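Local coordinates for protein chromosome-partitioning ATPase Soj (Thermus thermophilus, PDB 1WCV) that hydrolyses ATP and, in its ATP-bound state, binds double-stranded DNA cooperatively as nucleoprotein filaments, probably to partition the bacterial chromosome, at residues A[20-23]-A[24-28]; A[27-30]-A[31-35]; A[122-125]-A[126-129]. One frame throughout, in Å; residues are numbered along the deposited sequence.

Overall arrangement
Contacts 1 and 2 follow one another on helix 18-33 and share Leu27 and Ala28, their centres about 11 Å apart. Contact 1 is almost wholly buried and carries nucleotide-binding residues; its chemistry is that of regular helical bonds plus threonine hydroxyls turned to partners outside the segments. Contact 2 runs on to the helix's far end, from buried Leu27 and Leu31 to the exposed Arg33 and a glycine-ended turn. Contact 3 is partly buried and opens helix 125-133, about 26 Å from contact 2 between centres and on the opposite side of the chain's centre. Thus contact 2 holds a C-terminal helix end, while contact 3 holds an N-terminal one with serine and threonine side chains.

Contact 1: A[20-23]-A[24-28]; sequences KTTT and AINLA
Lys20 to Thr23 hand their carbonyls to the next turn of helix 18-33, the helix whose first turn completes the P-loop (Walker A motif) of this ParA-family ATPase; Lys20, Thr21 and Thr22 bind ADP and ATP, and Thr21 also binds magnesium. Four successive backbone hydrogen bonds join the turns. Ala24 N gives to Lys20 O, Ile25 N to Thr21 O at 2.9 Å and a nearly straight 169°, Asn26 N to Thr22 O, and Leu27 N to Thr23 O at 2.8 Å. Ile25 CG1 packs against Thr21 O at 3.3 Å, and Thr21 CG2 meets the same CG1 at 4.2 Å.

The polar ends turn to other partners. Lys20 NZ makes a salt bridge with Asp118 OD1 and a hydrogen bond to Ala119 O, while Thr21 OG1 bonds to Asp118 OD2, so one carboxylate at the end of strand 114-118 holds both side chains. Thr22 OG1 bonds back to Val18 O, and Thr23 OG1 to Gly19 O and Tyr235 OH. In both Thr22 and Thr23 the hydroxyl sits beside the backbone N, anti to the carbonyl carbon (chi1 -71° and -65°), which directs it to the preceding turn and leaves the methyl anti to N.

Thr22 and Asn26, one turn apart, extend in the same direction alongside each other. The amide of Asn26 is fixed at its far end by Ile222 N, which is bonded to OD1; its other branch, ND2, lies 3.3 Å from the Thr22 methyl CG2.

Contact 2: A[27-30]-A[31-35]; sequences LAAY and LARLG
A first torsion of -72° sets Arg33 CG beside its own backbone N; the chain is extended from CG to NE and then bends at its last torsion, bringing NH1 to Ala29 one turn back. There Arg33 NH1 donates to Ala29 O at 3.0 Å, with the oxygen in the guanidinium plane but the donor 52° above the carbonyl plane, not on a lone pair. Arg33 N reaches the same oxygen at 3.3 Å from the opposite face, so one residue grips this carbonyl twice. The other terminal nitrogen, NH2, forms a salt bridge with Asp78, so the guanidinium is held at both ends.

On its way the chain passes Tyr30, whose CD1 lies 4.1 Å from Arg33 CD. The guanidinium and ring planes are 49° apart, and the cation-pi approach, 5.8 Å from Arg33 CZ to the Tyr30 ring centroid, is at most weakly attractive. Helices 222-225 and 230-246 pack on the ring.

Leu27 and Leu31 form the apolar side, CD2 of Leu27 lying 3.8 Å from both CG and CD1 of Leu31, against Leu116 of strand 114-118. Gly35 is the first residue to leave helical angles: Gly35 N bonds to Ala32 O at 2.9 Å, a weak bond runs from Leu34 N to Leu31 O, and Gly35 turns to a positive phi, the signature of a Schellman motif.

Contact 3: A[122-125]-A[126-129]; sequences SLSP and LTLN
Ser124 and Thr127 exchange bonds between side chain and backbone at the start of helix 125-133. Ser124 N donates to Thr127 OG1 at 3.1 Å, nearly straight at 166°. In return Ser124 OG, set between its own N and carbonyl carbon by a chi1 of 69°, accepts from Leu126 N and Thr127 N at 3.2 and 3.4 Å, both weak bonds. Thr127 OG1 has a further partner in Pro120 O, which ties the helix start to the chain leading from strand 114-118. This reciprocal pair is a capping box with Ser124 as N-cap, which gives first-turn amides an acceptor where no preceding turn can supply one. A valine in place of Thr127 would probably leave Ser124 N and Pro120 O without their hydroxyl partner and free the Ser124 end of the box to shift.

Helical backbone bonds follow, one of them doubled by a side chain. Leu128 N bonds to Ser124 O at 2.9 Å, almost in line with the carbonyl. Pro125 O accepts twice from Asn129, from the backbone N and from ND2, the latter at 2.7 Å; the two donors come from opposite faces of the carbonyl plane, ND2 standing 44° above it. At its other end the Asn129 amide receives Leu103 N on OD1.

Apolar contact comes from Leu123, which crosses over the first turn: its CD2 meets Thr127 CG2 at 3.6 Å, and its CD1 lies 4.1 Å from Leu128 CB. Helix 146-164 flanks these leucines, Leu123 resting on Thr157 and Leu128 on Val161.

Contact 1: A[20-23]-A[24-28]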
loop_
_atom_site.group_PDB
_atom_site.type_symbol
_atom_site.label_atom_id
_atom_site.label_comp_id
_atom_site.label_asym_id
_atom_site.label_seq_id
_atom_site.Cartn_x
_atom_site.Cartn_y
_atom_site.Cartn_z
ATOM N N LYS A 20 11.282 -12.279 7.214
ATOM C CA LYS A 20 10.955 -13.298 6.225
ATOM C C LYS A 20 10.025 -14.360 6.790
ATOM O O LYS A 20 9.010 -14.698 6.186
ATOM C CB LYS A 20 12.233 -13.966 5.711
ATOM C CG LYS A 20 11.976 -15.075 4.694
ATOM C CD LYS A 20 13.275 -15.760 4.286
ATOM C CE LYS A 20 13.898 -16.505 5.461
ATOM N NZ LYS A 20 13.084 -17.692 5.827
ATOM N N THR A 21 10.378 -14.889 7.953
ATOM C CA THR A 21 9.554 -15.921 8.563
ATOM C C THR A 21 8.241 -15.342 9.072
ATOM O O THR A 21 7.201 -15.991 8.984
ATOM C CB THR A 21 10.319 -16.636 9.693
ATOM O OG1 THR A 21 11.354 -17.436 9.107
ATOM C CG2 THR A 21 9.391 -17.536 10.497
ATOM N N THR A 22 8.283 -14.122 9.597
ATOM C CA THR A 22 7.058 -13.488 10.069
ATOM C C THR A 22 6.135 -13.311 8.866
ATOM O O THR A 22 4.915 -13.440 8.982
ATOM C CB THR A 22 7.348 -12.114 10.709
ATOM O OG1 THR A 22 8.003 -12.305 11.967
ATOM C CG2 THR A 22 6.056 -11.339 10.938
ATOM N N THR A 23 6.717 -13.029 7.706
ATOM C CA THR A 23 5.914 -12.859 6.504
ATOM C C THR A 23 5.316 -14.189 6.060
ATOM O O THR A 23 4.151 -14.242 5.671
ATOM C CB THR A 23 6.737 -12.270 5.350
ATOM O OG1 THR A 23 7.151 -10.944 5.693
ATOM C CG2 THR A 23 5.925 -12.233 4.077
ATOM N N ALA A 24 6.107 -15.258 6.119
ATOM C CA ALA A 24 5.611 -16.577 5.709
ATOM C C ALA A 24 4.436 -16.988 6.592
ATOM O O ALA A 24 3.408 -17.450 6.102
ATOM C CB ALA A 24 6.722 -17.621 5.819
ATOM N N ILE A 25 4.605 -16.812 7.896
ATOM C CA ILE A 25 3.575 -17.176 8.859
ATOM C C ILE A 25 2.289 -16.383 8.688
ATOM O O ILE A 25 1.198 -16.952 8.592
ATOM C CB ILE A 25 4.055 -16.952 10.317
ATOM C CG1 ILE A 25 5.179 -17.934 10.672
ATOM C CG2 ILE A 25 2.870 -17.062 11.283
ATOM C CD1 ILE A 25 4.820 -19.372 10.484
ATOM N N ASN A 26 2.420 -15.064 8.647
ATOM C CA ASN A 26 1.243 -14.223 8.564
ATOM C C ASN A 26 0.589 -14.106 7.213
ATOM O O ASN A 26 -0.612 -13.847 7.140
ATOM C CB ASN A 26 1.552 -12.852 9.157
ATOM C CG ASN A 26 1.808 -12.929 10.650
ATOM O OD1 ASN A 26 0.985 -13.463 11.401
ATOM N ND2 ASN A 26 2.946 -12.410 11.090
ATOM N N LEU A 27 1.355 -14.310 6.144
ATOM C CA LEU A 27 0.779 -14.272 4.806
ATOM C C LEU A 27 -0.126 -15.505 4.742
ATOM O O LEU A 27 -1.242 -15.461 4.225
ATOM C CB LEU A 27 1.869 -14.401 3.741
ATOM C CG LEU A 27 1.813 -13.561 2.462
ATOM C CD1 LEU A 27 2.532 -14.336 1.371
ATOM C CD2 LEU A 27 0.378 -13.257 2.039
ATOM N N ALA A 28 0.372 -16.611 5.284
ATOM C CA ALA A 28 -0.381 -17.853 5.292
ATOM C C ALA A 28 -1.653 -17.695 6.112
ATOM O O ALA A 28 -2.716 -18.161 5.714
ATOM C CB ALA A 28 0.472 -18.978 5.861
#

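Contact 2: A[27-30]-A[31-35]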
loop_
_atom_site.group_PDB
_atom_site.type_symbol
_atom_site.label_atom_id
_atom_site.label_comp_id
_atom_site.label_asym_id
_atom_site.label_seq_id
_atom_site.Cartn_x
_atom_site.Cartn_y
_atom_site.Cartn_z
ATOM N N LEU A 27 1.355 -14.310 6.144
ATOM C CA LEU A 27 0.779 -14.272 4.806
ATOM C C LEU A 27 -0.126 -15.505 4.742
ATOM O O LEU A 27 -1.242 -15.461 4.225
ATOM C CB LEU A 27 1.869 -14.401 3.741
ATOM C CG LEU A 27 1.813 -13.561 2.462
ATOM C CD1 LEU A 27 2.532 -14.336 1.371
ATOM C CD2 LEU A 27 0.378 -13.257 2.039
ATOM N N ALA A 28 0.372 -16.611 5.284
ATOM C CA ALA A 28 -0.381 -17.853 5.292
ATOM C C ALA A 28 -1.653 -17.695 6.112
ATOM O O ALA A 28 -2.716 -18.161 5.714
ATOM C CB ALA A 28 0.472 -18.978 5.861
ATOM N N ALA A 29 -1.540 -17.028 7.253
ATOM C CA ALA A 29 -2.685 -16.831 8.138
ATOM C C ALA A 29 -3.793 -16.036 7.474
ATOM O O ALA A 29 -4.976 -16.365 7.612
ATOM C CB ALA A 29 -2.248 -16.141 9.420
ATOM N N TYR A 30 -3.421 -14.985 6.751
ATOM C CA TYR A 30 -4.429 -14.173 6.097
ATOM C C TYR A 30 -4.917 -14.709 4.766
ATOM O O TYR A 30 -6.050 -14.441 4.377
ATOM C CB TYR A 30 -3.943 -12.731 5.980
ATOM C CG TYR A 30 -3.991 -12.043 7.324
ATOM C CD1 TYR A 30 -5.210 -11.653 7.882
ATOM C CD2 TYR A 30 -2.838 -11.852 8.073
ATOM C CE1 TYR A 30 -5.275 -11.096 9.156
ATOM C CE2 TYR A 30 -2.888 -11.295 9.351
ATOM C CZ TYR A 30 -4.115 -10.921 9.886
ATOM O OH TYR A 30 -4.166 -10.387 11.149
ATOM N N LEU A 31 -4.085 -15.465 4.058
ATOM C CA LEU A 31 -4.545 -16.037 2.800
ATOM C C LEU A 31 -5.598 -17.091 3.175
ATOM O O LEU A 31 -6.567 -17.309 2.451
ATOM C CB LEU A 31 -3.376 -16.669 2.034
ATOM C CG LEU A 31 -2.404 -15.691 1.352
ATOM C CD1 LEU A 31 -1.227 -16.469 0.774
ATOM C CD2 LEU A 31 -3.117 -14.911 0.253
ATOM N N ALA A 32 -5.405 -17.733 4.324
ATOM C CA ALA A 32 -6.359 -18.740 4.792
ATOM C C ALA A 32 -7.691 -18.060 5.097
ATOM O O ALA A 32 -8.755 -18.564 4.743
ATOM C CB ALA A 32 -5.842 -19.415 6.041
ATOM N N ARG A 33 -7.623 -16.912 5.759
ATOM C CA ARG A 33 -8.827 -16.170 6.111
ATOM C C ARG A 33 -9.542 -15.606 4.889
ATOM O O ARG A 33 -10.685 -15.165 4.983
ATOM C CB ARG A 33 -8.485 -15.061 7.112
ATOM C CG ARG A 33 -8.167 -15.602 8.513
ATOM C CD ARG A 33 -7.653 -14.516 9.449
ATOM N NE ARG A 33 -7.571 -14.969 10.841
ATOM C CZ ARG A 33 -6.694 -15.857 11.303
ATOM N NH1 ARG A 33 -5.796 -16.409 10.491
ATOM N NH2 ARG A 33 -6.719 -16.197 12.587
ATOM N N LEU A 34 -8.873 -15.626 3.741
ATOM C CA LEU A 34 -9.482 -15.151 2.505
ATOM C C LEU A 34 -10.242 -16.307 1.864
ATOM O O LEU A 34 -10.810 -16.166 0.783
ATOM C CB LEU A 34 -8.420 -14.633 1.532
ATOM C CG LEU A 34 -7.858 -13.240 1.817
ATOM C CD1 LEU A 34 -6.832 -12.871 0.749
ATOM C CD2 LEU A 34 -8.995 -12.229 1.830
ATOM N N GLY A 35 -10.238 -17.453 2.538
ATOM C CA GLY A 35 -10.938 -18.617 2.028
ATOM C C GLY A 35 -10.110 -19.505 1.120
ATOM O O GLY A 35 -10.654 -20.215 0.272
#

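Contact 3: A[122-125]-A[126-129]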
loop_
_atom_site.group_PDB
_atom_site.type_symbol
_atom_site.label_atom_id
_atom_site.label_comp_id
_atom_site.label_asym_id
_atom_site.label_seq_id
_atom_site.Cartn_x
_atom_site.Cartn_y
_atom_site.Cartn_z
ATOM N N SER A 122 20.976 -17.552 2.390
ATOM C CA SER A 122 22.270 -17.943 1.826
ATOM C C SER A 122 22.244 -18.983 0.707
ATOM O O SER A 122 23.235 -19.680 0.479
ATOM C CB SER A 122 23.181 -18.436 2.951
ATOM O OG SER A 122 23.233 -17.487 4.002
ATOM N N LEU A 123 21.119 -19.092 0.015
ATOM C CA LEU A 123 20.992 -20.039 -1.088
ATOM C C LEU A 123 21.656 -21.392 -0.811
ATOM O O LEU A 123 22.758 -21.674 -1.286
ATOM C CB LEU A 123 21.591 -19.426 -2.360
ATOM C CG LEU A 123 21.097 -19.954 -3.710
ATOM C CD1 LEU A 123 21.506 -21.405 -3.905
ATOM C CD2 LEU A 123 19.586 -19.809 -3.775
ATOM N N SER A 124 20.986 -22.223 -0.029
ATOM C CA SER A 124 21.496 -23.552 0.282
ATOM C C SER A 124 20.741 -24.489 -0.656
ATOM O O SER A 124 19.897 -24.043 -1.432
ATOM C CB SER A 124 21.182 -23.914 1.736
ATOM O OG SER A 124 19.788 -24.119 1.917
ATOM N N PRO A 125 21.044 -25.791 -0.621
ATOM C CA PRO A 125 20.294 -26.665 -1.526
ATOM C C PRO A 125 18.792 -26.593 -1.247
ATOM O O PRO A 125 17.983 -26.830 -2.140
ATOM C CB PRO A 125 20.884 -28.045 -1.238
ATOM C CG PRO A 125 22.338 -27.705 -0.956
ATOM C CD PRO A 125 22.203 -26.498 -0.041
ATOM N N LEU A 126 18.428 -26.264 -0.011
ATOM C CA LEU A 126 17.017 -26.155 0.356
ATOM C C LEU A 126 16.416 -24.894 -0.244
ATOM O O LEU A 126 15.270 -24.898 -0.690
ATOM C CB LEU A 126 16.853 -26.159 1.880
ATOM C CG LEU A 126 16.772 -27.580 2.452
ATOM C CD1 LEU A 126 17.007 -27.584 3.951
ATOM C CD2 LEU A 126 15.404 -28.160 2.111
ATOM N N THR A 127 17.197 -23.822 -0.271
ATOM C CA THR A 127 16.717 -22.575 -0.854
ATOM C C THR A 127 16.524 -22.828 -2.340
ATOM O O THR A 127 15.499 -22.474 -2.921
ATOM C CB THR A 127 17.744 -21.445 -0.693
ATOM O OG1 THR A 127 18.124 -21.343 0.682
ATOM C CG2 THR A 127 17.155 -20.112 -1.165
ATOM N N LEU A 128 17.527 -23.450 -2.951
ATOM C CA LEU A 128 17.475 -23.742 -4.372
ATOM C C LEU A 128 16.292 -24.649 -4.694
ATOM O O LEU A 128 15.618 -24.463 -5.702
ATOM C CB LEU A 128 18.789 -24.386 -4.826
ATOM C CG LEU A 128 18.987 -24.594 -6.329
ATOM C CD1 LEU A 128 18.085 -25.698 -6.822
ATOM C CD2 LEU A 128 18.700 -23.301 -7.075
ATOM N N ASN A 129 16.037 -25.636 -3.845
ATOM C CA ASN A 129 14.907 -26.533 -4.083
ATOM C C ASN A 129 13.582 -25.771 -4.021
ATOM O O ASN A 129 12.620 -26.119 -4.707
ATOM C CB ASN A 129 14.904 -27.675 -3.061
ATOM C CG ASN A 129 15.593 -28.918 -3.583
ATOM O OD1 ASN A 129 15.003 -29.705 -4.328
ATOM N ND2 ASN A 129 16.856 -29.092 -3.212
#